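Local coordinates for methionine gamma-lyase (Trichomonas vaginalis, PDB 1E5E), which belongs to the Cys/Met metabolism family of pyridoxal-phosphate-dependent enzymes, fold type I, and assembles as a tetramer, at residues Ala266-Ala271 with Val376-Ala381; Tyr277-Ala283 with Leu392-Leu396. All blocks are in the same frame, centred on the assembly; numbering follows the deposited sequence.

Contact 1 (Ala266-Ala271 with Val376-Ala381)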
loop_
_atom_site.group_PDB
_atom_site.type_symbol
_atom_site.label_atom_id
_atom_site.label_comp_id
_atom_site.label_asym_id
_atom_site.label_seq_id
_atom_site.Cartn_x
_atom_site.Cartn_y
_atom_site.Cartn_z
ATOM N N ALA A 266 -3.514 27.779 2.587
ATOM C CA ALA A 266 -2.410 27.940 3.534
ATOM C C ALA A 266 -1.097 28.185 2.805
ATOM O O ALA A 266 -0.345 29.057 3.265
ATOM C CB ALA A 266 -2.297 26.685 4.395
ATOM N N GLU A 267 -0.841 27.484 1.686
ATOM C CA GLU A 267 0.421 27.724 0.985
ATOM C C GLU A 267 0.506 29.085 0.312
ATOM O O GLU A 267 1.611 29.669 0.252
ATOM C CB GLU A 267 0.684 26.582 -0.038
ATOM C CG GLU A 267 0.927 25.271 0.706
ATOM C CD GLU A 267 0.833 23.974 -0.036
ATOM O OE1 GLU A 267 0.641 23.975 -1.268
ATOM O OE2 GLU A 267 0.944 22.887 0.626
ATOM N N SER A 268 -0.557 29.602 -0.265
ATOM C CA SER A 268 -0.637 30.910 -0.907
ATOM C C SER A 268 -0.408 32.039 0.108
ATOM O O SER A 268 0.367 32.987 -0.099
ATOM C CB SER A 268 -2.026 31.046 -1.563
ATOM O OG SER A 268 -2.070 30.147 -2.725
ATOM N N GLU A 269 -1.044 31.916 1.277
ATOM C CA GLU A 269 -0.930 32.867 2.353
ATOM C C GLU A 269 0.520 32.916 2.853
ATOM O O GLU A 269 1.059 34.023 2.937
ATOM C CB GLU A 269 -1.830 32.561 3.550
ATOM C CG GLU A 269 -3.289 32.684 3.234
ATOM C CD GLU A 269 -4.244 31.959 4.167
ATOM O OE1 GLU A 269 -5.479 32.149 3.997
ATOM O OE2 GLU A 269 -3.844 31.086 4.976
ATOM N N ASN A 270 1.133 31.744 3.013
ATOM C CA ASN A 270 2.519 31.706 3.408
ATOM C C ASN A 270 3.422 32.345 2.350
ATOM O O ASN A 270 4.374 33.061 2.670
ATOM C CB ASN A 270 3.019 30.282 3.665
ATOM C CG ASN A 270 2.699 29.709 5.017
ATOM O OD1 ASN A 270 2.345 30.416 5.970
ATOM N ND2 ASN A 270 2.885 28.390 5.130
ATOM N N ALA A 271 3.156 32.013 1.099
ATOM C CA ALA A 271 3.955 32.481 -0.012
ATOM C C ALA A 271 3.911 34.016 -0.117
ATOM O O ALA A 271 4.956 34.632 -0.268
ATOM C CB ALA A 271 3.509 31.889 -1.363
ATOM N N VAL A 376 6.439 26.955 -1.679
ATOM C CA VAL A 376 6.263 27.131 -0.237
ATOM C C VAL A 376 5.225 26.114 0.249
ATOM O O VAL A 376 4.170 26.017 -0.387
ATOM C CB VAL A 376 5.749 28.558 0.033
ATOM C CG1 VAL A 376 5.355 28.807 1.475
ATOM C CG2 VAL A 376 6.828 29.561 -0.395
ATOM N N GLY A 377 5.458 25.513 1.390
ATOM C CA GLY A 377 4.548 24.559 2.005
ATOM C C GLY A 377 3.762 25.183 3.172
ATOM O O GLY A 377 3.568 26.396 3.192
ATOM N N ILE A 378 3.335 24.360 4.138
ATOM C CA ILE A 378 2.474 24.804 5.208
ATOM C C ILE A 378 3.133 24.893 6.583
ATOM O O ILE A 378 2.447 24.978 7.609
ATOM C CB ILE A 378 1.210 23.922 5.307
ATOM C CG1 ILE A 378 1.671 22.467 5.575
ATOM C CG2 ILE A 378 0.417 24.017 3.993
ATOM C CD1 ILE A 378 0.487 21.500 5.484
ATOM N N GLU A 379 4.435 25.033 6.614
ATOM C CA GLU A 379 5.149 25.325 7.849
ATOM C C GLU A 379 4.763 26.724 8.364
ATOM O O GLU A 379 4.139 27.515 7.661
ATOM C CB GLU A 379 6.665 25.351 7.594
ATOM C CG GLU A 379 7.198 24.042 7.052
ATOM C CD GLU A 379 7.412 23.962 5.567
ATOM O OE1 GLU A 379 6.780 24.766 4.845
ATOM O OE2 GLU A 379 8.174 23.073 5.083
ATOM N N ASP A 380 5.221 27.041 9.569
ATOM C CA ASP A 380 4.969 28.380 10.129
ATOM C C ASP A 380 5.710 29.437 9.308
ATOM O O ASP A 380 6.868 29.261 8.928
ATOM C CB ASP A 380 5.381 28.288 11.604
ATOM C CG ASP A 380 5.300 29.699 12.205
ATOM O OD1 ASP A 380 4.173 30.067 12.562
ATOM O OD2 ASP A 380 6.341 30.381 12.222
ATOM N N ALA A 381 5.028 30.471 8.812
ATOM C CA ALA A 381 5.605 31.494 7.954
ATOM C C ALA A 381 6.794 32.194 8.597
ATOM O O ALA A 381 7.790 32.391 7.894
ATOM C CB ALA A 381 4.574 32.536 7.515
HETATM O O HOH W 1 2.038 30.168 8.794
#
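Polar contacts centre on the amide of Asn-270. Asn-270 ND2 donates to Gly-377 O (2.9 Å, 162° at the hydrogen) and to Glu-379 O (3.0 Å, a more bent 130°), so one NH2 group spends both protons on carbonyls of the turning 376-381 loop. On the other side of the amide, Asn-270 OD1 accepts a bond from water 1 (2.9 Å), which in turn accepts from Ala-381 N (3.0 Å), bridging to the start of the next helix; Asp-380 is the N-cap there.

Apolar contacts lie along the helix beside it. Val-376 CG1 lies 3.5 Å from Asn-270 CB, and its CG2 lies 4.2 Å from Ala-271 CB. One turn back, Ile-378 CG2 meets Ala-266 CB at 3.8 Å and Glu-267 CG at 3.6 Å.

Ile-13 of the second subunit packs on Ile-378, placing this buried junction beside a subunit interface. The side-chain amide thus ties helix 260-279 to the connection between strand 371-375 and helix 381-396.

Contact 2 (Tyr277-Ala283 with Leu392-Leu396); sequences YLKSHPA and LDALL
His-281 lays one ring face over Leu-392 CB, a CH-pi contact with CB 3.6 Å from the ring centroid and 25° off its normal. Chi1 of -162° (t) and chi2 of -80° set the imidazole so that both nitrogens are used: His-281 NE2 donates to Asp-393 OD2 (3.2 Å, 167°), near the ring plane, while its ND1 accepts from Ala-283 N (2.9 Å, 170°). The acceptor role leaves the proton on NE2. Asp-393 OD1 also forms a salt bridge with Lys-389.

The backbone is helical through Lys-279, leaves helical angles at Ser-280 (-100/11), extends at His-281 (-84/131) and turns through Pro-282 (-62/-22) and Ala-283 (-79/-7). Residues 392-396 are helical; the closest CA pair is Ala-283 and Leu-392, 6.7 Å apart. Leu-392 (m, t) puts CD1 4.1 Å from Leu-278 CD2 and CD2 4.1 Å from Ala-283 CB. Ala-283 CB also meets Leu-396 CD2 at 3.7 Å and Leu-395 CD2 at 4.2 Å.

This is a His-carboxylate hydrogen bond beside a leucine cluster, joining the turn after helix 260-279 to the last turns of helix 381-396. Leu-316 of strand 311-316 packs on Leu-392 and Leu-395, so the helix lies against the five-stranded mixed sheet.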
loop_
_atom_site.group_PDB
_atom_site.type_symbol
_atom_site.label_atom_id
_atom_site.label_comp_id
_atom_site.label_asym_id
_atom_site.label_seq_id
_atom_site.Cartn_x
_atom_site.Cartn_y
_atom_site.Cartn_z
ATOM N N TYR A 277 9.020 39.205 2.153
ATOM C CA TYR A 277 10.276 39.267 2.876
ATOM C C TYR A 277 11.457 39.216 1.922
ATOM O O TYR A 277 12.429 39.947 2.090
ATOM C CB TYR A 277 10.358 38.091 3.902
ATOM C CG TYR A 277 11.751 38.102 4.521
ATOM C CD1 TYR A 277 12.043 39.022 5.510
ATOM C CD2 TYR A 277 12.721 37.217 4.124
ATOM C CE1 TYR A 277 13.305 39.076 6.082
ATOM C CE2 TYR A 277 13.990 37.230 4.679
ATOM C CZ TYR A 277 14.252 38.180 5.646
ATOM O OH TYR A 277 15.486 38.251 6.198
ATOM N N LEU A 278 11.429 38.359 0.898
ATOM C CA LEU A 278 12.541 38.212 -0.016
ATOM C C LEU A 278 12.776 39.490 -0.828
ATOM O O LEU A 278 13.893 39.945 -1.000
ATOM C CB LEU A 278 12.360 37.057 -1.000
ATOM C CG LEU A 278 12.235 35.656 -0.371
ATOM C CD1 LEU A 278 11.855 34.620 -1.439
ATOM C CD2 LEU A 278 13.537 35.291 0.319
ATOM N N LYS A 279 11.656 40.116 -1.188
ATOM C CA LYS A 279 11.719 41.301 -2.013
ATOM C C LYS A 279 12.449 42.444 -1.298
ATOM O O LYS A 279 13.117 43.267 -1.930
ATOM C CB LYS A 279 10.302 41.681 -2.405
ATOM C CG LYS A 279 10.174 43.034 -3.084
ATOM C CD LYS A 279 8.694 43.433 -3.126
ATOM C CE LYS A 279 8.129 43.141 -4.499
ATOM N NZ LYS A 279 8.098 44.366 -5.365
ATOM N N SER A 280 12.350 42.512 0.019
ATOM C CA SER A 280 13.018 43.658 0.642
ATOM C C SER A 280 14.368 43.321 1.240
ATOM O O SER A 280 14.919 44.146 1.953
ATOM C CB SER A 280 11.995 44.198 1.637
ATOM O OG SER A 280 12.131 43.400 2.799
ATOM N N HIS A 281 14.892 42.144 0.959
ATOM C CA HIS A 281 16.184 41.731 1.447
ATOM C C HIS A 281 17.279 42.274 0.522
ATOM O O HIS A 281 17.236 42.081 -0.681
ATOM C CB HIS A 281 16.333 40.218 1.538
ATOM C CG HIS A 281 17.483 39.855 2.426
ATOM N ND1 HIS A 281 18.774 39.903 1.950
ATOM C CD2 HIS A 281 17.546 39.500 3.726
ATOM C CE1 HIS A 281 19.619 39.593 2.915
ATOM N NE2 HIS A 281 18.893 39.327 3.990
ATOM N N PRO A 282 18.293 42.901 1.087
ATOM C CA PRO A 282 19.365 43.493 0.293
ATOM C C PRO A 282 20.156 42.509 -0.552
ATOM O O PRO A 282 20.682 42.944 -1.588
ATOM C CB PRO A 282 20.245 44.207 1.310
ATOM C CG PRO A 282 19.486 44.232 2.587
ATOM C CD PRO A 282 18.433 43.152 2.543
ATOM N N ALA A 283 20.207 41.200 -0.269
ATOM C CA ALA A 283 20.919 40.282 -1.161
ATOM C C ALA A 283 20.136 39.899 -2.410
ATOM O O ALA A 283 20.680 39.244 -3.306
ATOM C CB ALA A 283 21.273 38.992 -0.409
ATOM N N LEU A 392 20.410 34.120 4.092
ATOM C CA LEU A 392 20.732 35.347 3.375
ATOM C C LEU A 392 21.724 36.247 4.111
ATOM O O LEU A 392 22.706 36.731 3.519
ATOM C CB LEU A 392 19.457 36.147 3.062
ATOM C CG LEU A 392 18.555 35.515 1.981
ATOM C CD1 LEU A 392 17.224 36.228 1.886
ATOM C CD2 LEU A 392 19.283 35.526 0.650
ATOM N N ASP A 393 21.543 36.472 5.411
ATOM C CA ASP A 393 22.465 37.301 6.176
ATOM C C ASP A 393 23.879 36.756 6.042
ATOM O O ASP A 393 24.768 37.566 5.784
ATOM C CB ASP A 393 22.064 37.419 7.646
ATOM C CG ASP A 393 20.882 38.367 7.788
ATOM O OD1 ASP A 393 20.476 38.628 8.949
ATOM O OD2 ASP A 393 20.329 38.819 6.749
ATOM N N ALA A 394 24.090 35.460 6.169
ATOM C CA ALA A 394 25.379 34.821 6.027
ATOM C C ALA A 394 26.035 35.052 4.673
ATOM O O ALA A 394 27.235 35.241 4.493
ATOM C CB ALA A 394 25.182 33.316 6.163
ATOM N N LEU A 395 25.221 34.996 3.621
ATOM C CA LEU A 395 25.644 35.332 2.278
ATOM C C LEU A 395 26.307 36.705 2.305
ATOM O O LEU A 395 27.388 36.882 1.772
ATOM C CB LEU A 395 24.382 35.451 1.426
ATOM C CG LEU A 395 24.413 35.008 -0.021
ATOM C CD1 LEU A 395 24.869 33.562 -0.089
ATOM C CD2 LEU A 395 23.029 35.189 -0.637
ATOM N N LEU A 396 25.620 37.680 2.897
ATOM C CA LEU A 396 26.081 39.043 2.975
ATOM C C LEU A 396 27.169 39.291 4.006
ATOM O O LEU A 396 27.926 40.248 3.842
ATOM C CB LEU A 396 24.908 39.987 3.318
ATOM C CG LEU A 396 23.814 40.130 2.262
ATOM C CD1 LEU A 396 22.824 41.215 2.648
ATOM C CD2 LEU A 396 24.399 40.402 0.885
#

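How the contacts relate
Contacts 1 and 2 join the same two parts: helix 260-279 with its following turn, and helix 381-396 with the loop leading into it. Contact 1 meets the start of the second helix and contact 2 its end. Both pairings therefore advance in the same chain direction. Their centres are about 19 Å apart and their nearest atoms about 7 Å, without touching. Contact 1, its centre about 19 Å from the chain centre, is buried and reaches the second subunit; the Glu-267 side chain is about 14 Å from a bound N-(hydroxy{3-hydroxy-2-methyl-5-[(phosphonooxy)methyl]pyridin-4-yl}methyl)norvaline (PPJ) and does not touch it. Contact 2, its centre about 30 Å from the chain centre, is partly buried and meets no other chain.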